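Local coordinates for protein putative ABC transporter (Thermobispora bispora, PDB 4PE6) that probably serves as the solute-binding protein of an ABC transporter, with a likely carbohydrate-type ligand, and here holds a trihydroxybutanoic acid, at residues 85-90 with 97-102; 113-118 with 123-128. All coordinates share one frame; numbering follows the deposited sequence.

How the interactions relate
Both contacts involve neighbouring strands of one sheet, 84-88, 108-112 and 122-126, and along the chain they come in series, neither nested nor crossed. Interaction 1 closes first: strand 84-88 runs out into a loop, and helix 96-104 returns to lie over the strand. The chain then passes through strand 108-112, which neighbours 84-88 in the sheet, and interaction 2 closes the loop that leads from it into strand 122-126. The two meet directly. Asn88 ND2 probably donates to Asp113 OD2, Pro89 packs on Ser114, and Ile99 reaches both Ile116 and Ala118. Helix, sheet and ligand-bearing loop are thus joined, with the ligand beside interaction 2.

Interaction 1 (85-90 with 97-102); sequences LLINPA and PVIQQA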
ATOM      1  N   LEU A  85     -14.257   0.111 -13.640  1.00 18.35           N
ATOM      2  CA  LEU A  85     -12.883   0.495 -13.730  1.00 18.24           C
ATOM      3  C   LEU A  85     -12.363   0.695 -12.308  1.00 17.60           C
ATOM      4  O   LEU A  85     -12.930   1.491 -11.533  1.00 17.45           O
ATOM      5  CB  LEU A  85     -12.771   1.796 -14.542  1.00 18.48           C
ATOM      6  CG  LEU A  85     -11.372   2.378 -14.658  1.00 18.67           C
ATOM      7  CD1 LEU A  85     -10.427   1.432 -15.407  1.00 19.11           C
ATOM      8  CD2 LEU A  85     -11.452   3.752 -15.334  1.00 19.09           C
ATOM      9  N   LEU A  86     -11.341  -0.074 -11.942  1.00 17.15           N
ATOM     10  CA  LEU A  86     -10.686   0.058 -10.642  1.00 16.54           C
ATOM     11  C   LEU A  86      -9.406   0.837 -10.815  1.00 16.20           C
ATOM     12  O   LEU A  86      -8.589   0.520 -11.710  1.00 16.15           O
ATOM     13  CB  LEU A  86     -10.365  -1.319 -10.047  1.00 16.85           C
ATOM     14  CG  LEU A  86     -11.464  -2.380 -10.157  1.00 17.31           C
ATOM     15  CD1 LEU A  86     -11.057  -3.673  -9.462  1.00 17.71           C
ATOM     16  CD2 LEU A  86     -12.776  -1.887  -9.600  1.00 17.29           C
ATOM     17  N   ILE A  87      -9.204   1.857  -9.989  1.00 15.50           N
ATOM     18  CA  ILE A  87      -8.074   2.760 -10.231  1.00 15.40           C
ATOM     19  C   ILE A  87      -7.208   2.958  -8.999  1.00 15.10           C
ATOM     20  O   ILE A  87      -7.707   3.375  -7.936  1.00 15.04           O
ATOM     21  CB  ILE A  87      -8.512   4.160 -10.708  1.00 15.53           C
ATOM     22  CG1 ILE A  87      -9.382   4.058 -11.943  1.00 15.79           C
ATOM     23  CG2 ILE A  87      -7.280   5.038 -10.936  1.00 15.65           C
ATOM     24  CD1 ILE A  87      -9.990   5.385 -12.339  1.00 16.08           C
ATOM     25  N   ASN A  88      -5.917   2.651  -9.131  1.00 15.07           N
ATOM     26  CA  ASN A  88      -4.929   3.100  -8.155  1.00 15.01           C
ATOM     27  C   ASN A  88      -4.237   4.320  -8.769  1.00 15.51           C
ATOM     28  O   ASN A  88      -3.371   4.211  -9.677  1.00 15.61           O
ATOM     29  CB  ASN A  88      -3.955   2.004  -7.773  1.00 15.06           C
ATOM     30  CG  ASN A  88      -3.093   2.371  -6.564  1.00 14.92           C
ATOM     31  OD1 ASN A  88      -2.705   3.520  -6.407  1.00 15.02           O
ATOM     32  ND2 ASN A  88      -2.786   1.388  -5.717  1.00 14.92           N
ATOM     33  N   PRO A  89      -4.629   5.503  -8.299  1.00 15.84           N
ATOM     34  CA  PRO A  89      -4.240   6.714  -9.012  1.00 16.57           C
ATOM     35  C   PRO A  89      -2.828   7.169  -8.763  1.00 17.18           C
ATOM     36  O   PRO A  89      -2.349   7.164  -7.622  1.00 16.97           O
ATOM     37  CB  PRO A  89      -5.262   7.755  -8.516  1.00 16.57           C
ATOM     38  CG  PRO A  89      -5.645   7.286  -7.186  1.00 16.25           C
ATOM     39  CD  PRO A  89      -5.537   5.785  -7.176  1.00 15.78           C
ATOM     40  N   ALA A  90      -2.156   7.559  -9.837  1.00 18.51           N
ATOM     41  CA  ALA A  90      -0.796   8.079  -9.750  1.00 19.44           C
ATOM     42  C   ALA A  90      -0.766   9.459  -9.065  1.00 20.42           C
ATOM     43  O   ALA A  90       0.211   9.773  -8.376  1.00 20.74           O
ATOM     44  CB  ALA A  90      -0.176   8.178 -11.144  1.00 20.20           C
ATOM     45  N   PRO A  97     -10.568  14.437 -14.556  1.00 25.61           N
ATOM     46  CA  PRO A  97     -11.364  14.538 -15.790  1.00 25.83           C
ATOM     47  C   PRO A  97     -11.651  13.174 -16.431  1.00 24.87           C
ATOM     48  O   PRO A  97     -12.772  12.915 -16.834  1.00 24.77           O
ATOM     49  CB  PRO A  97     -10.498  15.425 -16.691  1.00 26.74           C
ATOM     50  CG  PRO A  97      -9.747  16.296 -15.719  1.00 27.21           C
ATOM     51  CD  PRO A  97      -9.436  15.380 -14.563  1.00 26.24           C
ATOM     52  N   VAL A  98     -10.666  12.288 -16.497  1.00 24.30           N
ATOM     53  CA  VAL A  98     -10.907  11.012 -17.155  1.00 23.66           C
ATOM     54  C   VAL A  98     -11.800  10.129 -16.303  1.00 22.87           C
ATOM     55  O   VAL A  98     -12.547   9.316 -16.840  1.00 22.76           O
ATOM     56  CB  VAL A  98      -9.614  10.282 -17.583  1.00 23.62           C
ATOM     57  CG1 VAL A  98      -8.907   9.641 -16.402  1.00 23.11           C
ATOM     58  CG2 VAL A  98      -9.932   9.240 -18.649  1.00 23.62           C
ATOM     59  N   ILE A  99     -11.746  10.305 -14.985  1.00 22.47           N
ATOM     60  CA  ILE A  99     -12.654   9.578 -14.094  1.00 22.01           C
ATOM     61  C   ILE A  99     -14.072  10.020 -14.402  1.00 22.76           C
ATOM     62  O   ILE A  99     -14.968   9.193 -14.538  1.00 22.42           O
ATOM     63  CB  ILE A  99     -12.266   9.730 -12.606  1.00 21.50           C
ATOM     64  CG1 ILE A  99     -11.011   8.887 -12.312  1.00 20.92           C
ATOM     65  CG2 ILE A  99     -13.405   9.317 -11.690  1.00 21.37           C
ATOM     66  CD1 ILE A  99     -10.400   9.131 -10.941  1.00 20.71           C
ATOM     67  N   GLN A 100     -14.276  11.323 -14.553  1.00 23.79           N
ATOM     68  CA  GLN A 100     -15.603  11.816 -14.894  1.00 24.68           C
ATOM     69  C   GLN A 100     -16.032  11.345 -16.284  1.00 24.69           C
ATOM     70  O   GLN A 100     -17.205  11.078 -16.511  1.00 25.11           O
ATOM     71  CB  GLN A 100     -15.657  13.332 -14.782  1.00 26.18           C
ATOM     72  CG  GLN A 100     -17.057  13.915 -14.959  1.00 27.38           C
ATOM     73  CD  GLN A 100     -17.994  13.493 -13.856  1.00 27.58           C
ATOM     74  OE1 GLN A 100     -17.753  13.788 -12.693  1.00 28.53           O
ATOM     75  NE2 GLN A 100     -19.063  12.791 -14.209  1.00 28.01           N
ATOM     76  N   GLN A 101     -15.078  11.221 -17.209  1.00 24.72           N
ATOM     77  CA  GLN A 101     -15.362  10.718 -18.546  1.00 24.85           C
ATOM     78  C   GLN A 101     -15.854   9.269 -18.474  1.00 24.36           C
ATOM     79  O   GLN A 101     -16.824   8.883 -19.153  1.00 24.55           O
ATOM     80  CB  GLN A 101     -14.105  10.831 -19.435  1.00 25.50           C
ATOM     81  CG  GLN A 101     -14.280  10.301 -20.854  1.00 26.36           C
ATOM     82  CD  GLN A 101     -12.995  10.278 -21.651  1.00 27.03           C
ATOM     83  OE1 GLN A 101     -12.095  11.088 -21.428  1.00 27.94           O
ATOM     84  NE2 GLN A 101     -12.905   9.345 -22.600  1.00 27.21           N
ATOM     85  N   ALA A 102     -15.182   8.461 -17.657  1.00 23.41           N
ATOM     86  CA  ALA A 102     -15.593   7.090 -17.432  1.00 23.21           C
ATOM     87  C   ALA A 102     -17.019   7.024 -16.875  1.00 23.75           C
ATOM     88  O   ALA A 102     -17.839   6.274 -17.377  1.00 23.79           O
ATOM     89  CB  ALA A 102     -14.620   6.379 -16.500  1.00 22.44           C
TER
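The terminal methyl of Ile87 meets the CG1-CD1 branch of Ile99, and this pair is the closest approach between residues 85-90 and 97-102. CD1 of Ile87 lies 3.6 Å from CG1 of Ile99 and 4.0 Å from its CD1, so one methyl rests against the last two carbons of the other side chain. The two chains cross obliquely. In Ile87, CG1 stands opposite the carbonyl carbon (chi1 -55°) and the branch is extended beyond it, which carries CD1 out from the strand to the helix. Isoleucine suits both places: the two long branches together span the 9.1 Å between the CA atoms of Ile87 and Ile99, and branching at CB adds bulk near each backbone.

A second, looser apolar contact lies about one helical turn further on. Leu85 CD2 approaches Ala102 CB at 4.3 Å, a large side chain facing a small one. The small alanine is consistent with the closer backbones here, the CA atoms of Leu85 and Ala102 being 8.0 Å apart.

Polar groups take no part across this interface, where all four touching residues are buried. The backbone is satisfied separately: the helix bonds within itself, as in Ala102 N to Val98 O at 2.9 Å, while Leu85 and Ile87 bond to residues of strand 108-112. Alternation along the strand turns Leu85 and Ile87 to this helix, whereas Leu86 packs on Val110 and Phe112. Val109 touches both Ile87 and Ala102, and helix 67-78 flanks the contact, with Ile74 against Leu85 and Val98.

Strand 84-88, helix 96-104 and strand 108-112 form a beta-alpha-beta unit, and its apolar helix-on-sheet layer is characteristic of the Rossmann-like lobes of periplasmic binding proteins.

Interaction 2 (113-118 with 123-128); sequences DSAIDA and ILQNSF. With LTH ((2R,3S)-2,3,4-trihydroxybutanoic acid), chain C.
Asp113 and Phe128 meet beside the bound trihydroxybutanoic acid, OD1 of Asp113 lying near the plane of the ring at its edge, 3.7 Å from CE1. The carboxylate takes two ligand hydroxyls, one on each oxygen: LTH O4 gives to OD1 at 2.5 Å and LTH O2 to OD2 at 2.6 Å. With CG anti to the backbone N (chi1 -174°), the carboxylate is carried out to the ligand. Gln263 NE2 also bonds OD1, and Asn88 ND2 bonds OD2, which helps fix the rotation of the carboxylate. Replacing Asp113 by alanine is likely to leave both ligand hydroxyls without an acceptor and the amides of Gln263 and Asn88 without their partner. The site lies where loops leave the C-terminal ends of parallel strands, as in periplasmic binding proteins of the probably sugar-binding type. Further out, Asn126 O sits over the centre of one Phe128 ring face, 3.4 Å above it, and Pro160 touches the ring. Asp113 is tied to the neighbouring strand by its N, which donates to Leu124 O at 3.0 Å. Along the same strand, Ile123 CG2 lies 3.4 Å from Ser114 O, a buried carbonyl without a hydrogen-bond partner, and Gln125 OE1 lies by Ala115 CB.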
ATOM      1  N   ASP A 113      -6.901   2.216  -2.744  1.00 15.36           N
ATOM      2  CA  ASP A 113      -5.596   2.514  -2.169  1.00 15.56           C
ATOM      3  C   ASP A 113      -5.240   3.981  -2.335  1.00 15.95           C
ATOM      4  O   ASP A 113      -4.079   4.336  -2.586  1.00 15.89           O
ATOM      5  CB  ASP A 113      -4.523   1.621  -2.818  1.00 15.38           C
ATOM      6  CG  ASP A 113      -3.162   1.767  -2.162  1.00 15.42           C
ATOM      7  OD1 ASP A 113      -3.113   1.765  -0.923  1.00 15.44           O
ATOM      8  OD2 ASP A 113      -2.139   1.880  -2.896  1.00 15.28           O
ATOM      9  N   SER A 114      -6.261   4.828  -2.192  1.00 16.76           N
ATOM     10  CA  SER A 114      -6.139   6.273  -2.284  1.00 17.46           C
ATOM     11  C   SER A 114      -7.495   6.890  -1.964  1.00 18.35           C
ATOM     12  O   SER A 114      -8.534   6.232  -2.095  1.00 18.52           O
ATOM     13  CB  SER A 114      -5.727   6.729  -3.673  1.00 17.57           C
ATOM     14  OG  SER A 114      -4.311   6.654  -3.842  1.00 18.30           O
ATOM     15  N   ALA A 115      -7.453   8.158  -1.579  1.00 19.28           N
ATOM     16  CA  ALA A 115      -8.646   8.979  -1.397  1.00 20.52           C
ATOM     17  C   ALA A 115      -8.458  10.235  -2.231  1.00 21.35           C
ATOM     18  O   ALA A 115      -7.524  10.999  -1.994  1.00 22.10           O
ATOM     19  CB  ALA A 115      -8.784   9.362   0.055  1.00 20.90           C
ATOM     20  N   ILE A 116      -9.328  10.464  -3.192  1.00 22.06           N
ATOM     21  CA  ILE A 116      -9.242  11.671  -4.002  1.00 23.43           C
ATOM     22  C   ILE A 116     -10.622  12.258  -4.172  1.00 24.86           C
ATOM     23  O   ILE A 116     -11.622  11.583  -3.963  1.00 25.19           O
ATOM     24  CB  ILE A 116      -8.624  11.415  -5.401  1.00 23.52           C
ATOM     25  CG1 ILE A 116      -9.502  10.483  -6.248  1.00 23.29           C
ATOM     26  CG2 ILE A 116      -7.237  10.825  -5.263  1.00 23.03           C
ATOM     27  CD1 ILE A 116      -8.849  10.055  -7.553  1.00 23.07           C
ATOM     28  N   ASP A 117     -10.655  13.518  -4.578  1.00 26.29           N
ATOM     29  CA  ASP A 117     -11.883  14.244  -4.741  1.00 28.08           C
ATOM     30  C   ASP A 117     -12.430  14.027  -6.161  1.00 27.44           C
ATOM     31  O   ASP A 117     -12.368  14.903  -7.002  1.00 27.70           O
ATOM     32  CB  ASP A 117     -11.607  15.731  -4.453  1.00 30.40           C
ATOM     33  CG  ASP A 117     -12.829  16.575  -4.583  1.00 32.55           C
ATOM     34  OD1 ASP A 117     -13.918  16.013  -4.830  1.00 33.43           O
ATOM     35  OD2 ASP A 117     -12.699  17.808  -4.451  1.00 36.28           O
ATOM     36  N   ALA A 118     -12.923  12.825  -6.421  1.00 26.93           N
ATOM     37  CA  ALA A 118     -13.527  12.476  -7.703  1.00 26.40           C
ATOM     38  C   ALA A 118     -14.948  12.060  -7.388  1.00 26.48           C
ATOM     39  O   ALA A 118     -15.193  10.901  -7.048  1.00 25.38           O
ATOM     40  CB  ALA A 118     -12.751  11.358  -8.375  1.00 25.91           C
ATOM     41  N   ILE A 123     -14.596   5.492  -3.215  1.00 18.95           N
ATOM     42  CA  ILE A 123     -13.270   5.375  -2.616  1.00 18.45           C
ATOM     43  C   ILE A 123     -13.185   4.182  -1.628  1.00 18.18           C
ATOM     44  O   ILE A 123     -13.986   4.067  -0.676  1.00 18.50           O
ATOM     45  CB  ILE A 123     -12.876   6.670  -1.883  1.00 18.89           C
ATOM     46  CG1 ILE A 123     -12.395   7.771  -2.854  1.00 19.00           C
ATOM     47  CG2 ILE A 123     -11.710   6.400  -0.931  1.00 18.67           C
ATOM     48  CD1 ILE A 123     -13.263   8.048  -4.062  1.00 19.36           C
ATOM     49  N   LEU A 124     -12.180   3.331  -1.828  1.00 17.32           N
ATOM     50  CA  LEU A 124     -11.899   2.232  -0.921  1.00 17.35           C
ATOM     51  C   LEU A 124     -10.425   2.303  -0.580  1.00 17.03           C
ATOM     52  O   LEU A 124      -9.578   2.081  -1.433  1.00 16.82           O
ATOM     53  CB  LEU A 124     -12.232   0.888  -1.559  1.00 17.29           C
ATOM     54  CG  LEU A 124     -12.230  -0.300  -0.583  1.00 17.65           C
ATOM     55  CD1 LEU A 124     -13.144  -1.384  -1.123  1.00 17.92           C
ATOM     56  CD2 LEU A 124     -10.821  -0.869  -0.310  1.00 17.54           C
ATOM     57  N   GLN A 125     -10.133   2.628   0.666  1.00 17.28           N
ATOM     58  CA  GLN A 125      -8.776   2.947   1.082  1.00 17.10           C
ATOM     59  C   GLN A 125      -8.379   2.192   2.337  1.00 17.22           C
ATOM     60  O   GLN A 125      -9.126   1.345   2.832  1.00 17.92           O
ATOM     61  CB  GLN A 125      -8.654   4.470   1.271  1.00 17.39           C
ATOM     62  CG  GLN A 125      -9.424   5.009   2.478  1.00 18.21           C
ATOM     63  CD  GLN A 125      -9.138   6.466   2.697  1.00 18.77           C
ATOM     64  OE1 GLN A 125      -9.947   7.305   2.361  1.00 19.70           O
ATOM     65  NE2 GLN A 125      -7.951   6.780   3.215  1.00 18.80           N
ATOM     66  N   ASN A 126      -7.193   2.488   2.839  1.00 16.89           N
ATOM     67  CA  ASN A 126      -6.786   2.115   4.172  1.00 17.04           C
ATOM     68  C   ASN A 126      -6.487   3.405   4.916  1.00 17.05           C
ATOM     69  O   ASN A 126      -6.320   4.474   4.300  1.00 16.86           O
ATOM     70  CB  ASN A 126      -5.487   1.271   4.159  1.00 16.79           C
ATOM     71  CG  ASN A 126      -5.681  -0.211   3.791  1.00 16.92           C
ATOM     72  OD1 ASN A 126      -4.693  -0.964   3.790  1.00 16.82           O
ATOM     73  ND2 ASN A 126      -6.889  -0.623   3.426  1.00 17.06           N
ATOM     74  N   SER A 127      -6.342   3.311   6.230  1.00 17.44           N
ATOM     75  CA  SER A 127      -5.870   4.482   7.014  1.00 17.64           C
ATOM     76  C   SER A 127      -4.361   4.681   6.861  1.00 17.19           C
ATOM     77  O   SER A 127      -3.555   4.080   7.567  1.00 17.24           O
ATOM     78  CB  SER A 127      -6.205   4.373   8.488  1.00 18.31           C
ATOM     79  OG  SER A 127      -5.640   5.473   9.181  1.00 18.65           O
ATOM     80  N   PHE A 128      -3.995   5.577   5.959  1.00 16.82           N
ATOM     81  CA  PHE A 128      -2.597   5.927   5.764  1.00 16.57           C
ATOM     82  C   PHE A 128      -2.041   6.625   6.990  1.00 17.02           C
ATOM     83  O   PHE A 128      -0.879   6.428   7.337  1.00 16.93           O
ATOM     84  CB  PHE A 128      -2.437   6.729   4.488  1.00 16.32           C
ATOM     85  CG  PHE A 128      -3.073   6.065   3.314  1.00 15.98           C
ATOM     86  CD1 PHE A 128      -2.670   4.781   2.939  1.00 15.66           C
ATOM     87  CD2 PHE A 128      -4.107   6.658   2.633  1.00 16.06           C
ATOM     88  CE1 PHE A 128      -3.280   4.131   1.878  1.00 15.51           C
ATOM     89  CE2 PHE A 128      -4.704   6.019   1.568  1.00 15.78           C
ATOM     90  CZ  PHE A 128      -4.301   4.753   1.198  1.00 15.55           C
TER
HETATM   91  O1  LTH C 401       3.351   0.643  -1.066  1.00 23.17           O
HETATM   92  C1  LTH C 401       2.589   1.084  -2.003  1.00 19.98           C
HETATM   93  O   LTH C 401       2.861   1.101  -3.223  1.00 18.42           O
HETATM   94  C2  LTH C 401       1.165   1.557  -1.624  1.00 17.06           C
HETATM   95  O2  LTH C 401       0.461   2.072  -2.783  1.00 16.65           O
HETATM   96  C3  LTH C 401       1.192   2.658  -0.584  1.00 17.81           C
HETATM   97  O3  LTH C 401       1.937   3.770  -1.076  1.00 17.79           O
HETATM   98  C4  LTH C 401      -0.252   3.120  -0.309  1.00 17.90           C
HETATM   99  O4  LTH C 401      -0.930   1.984   0.290  1.00 16.32           O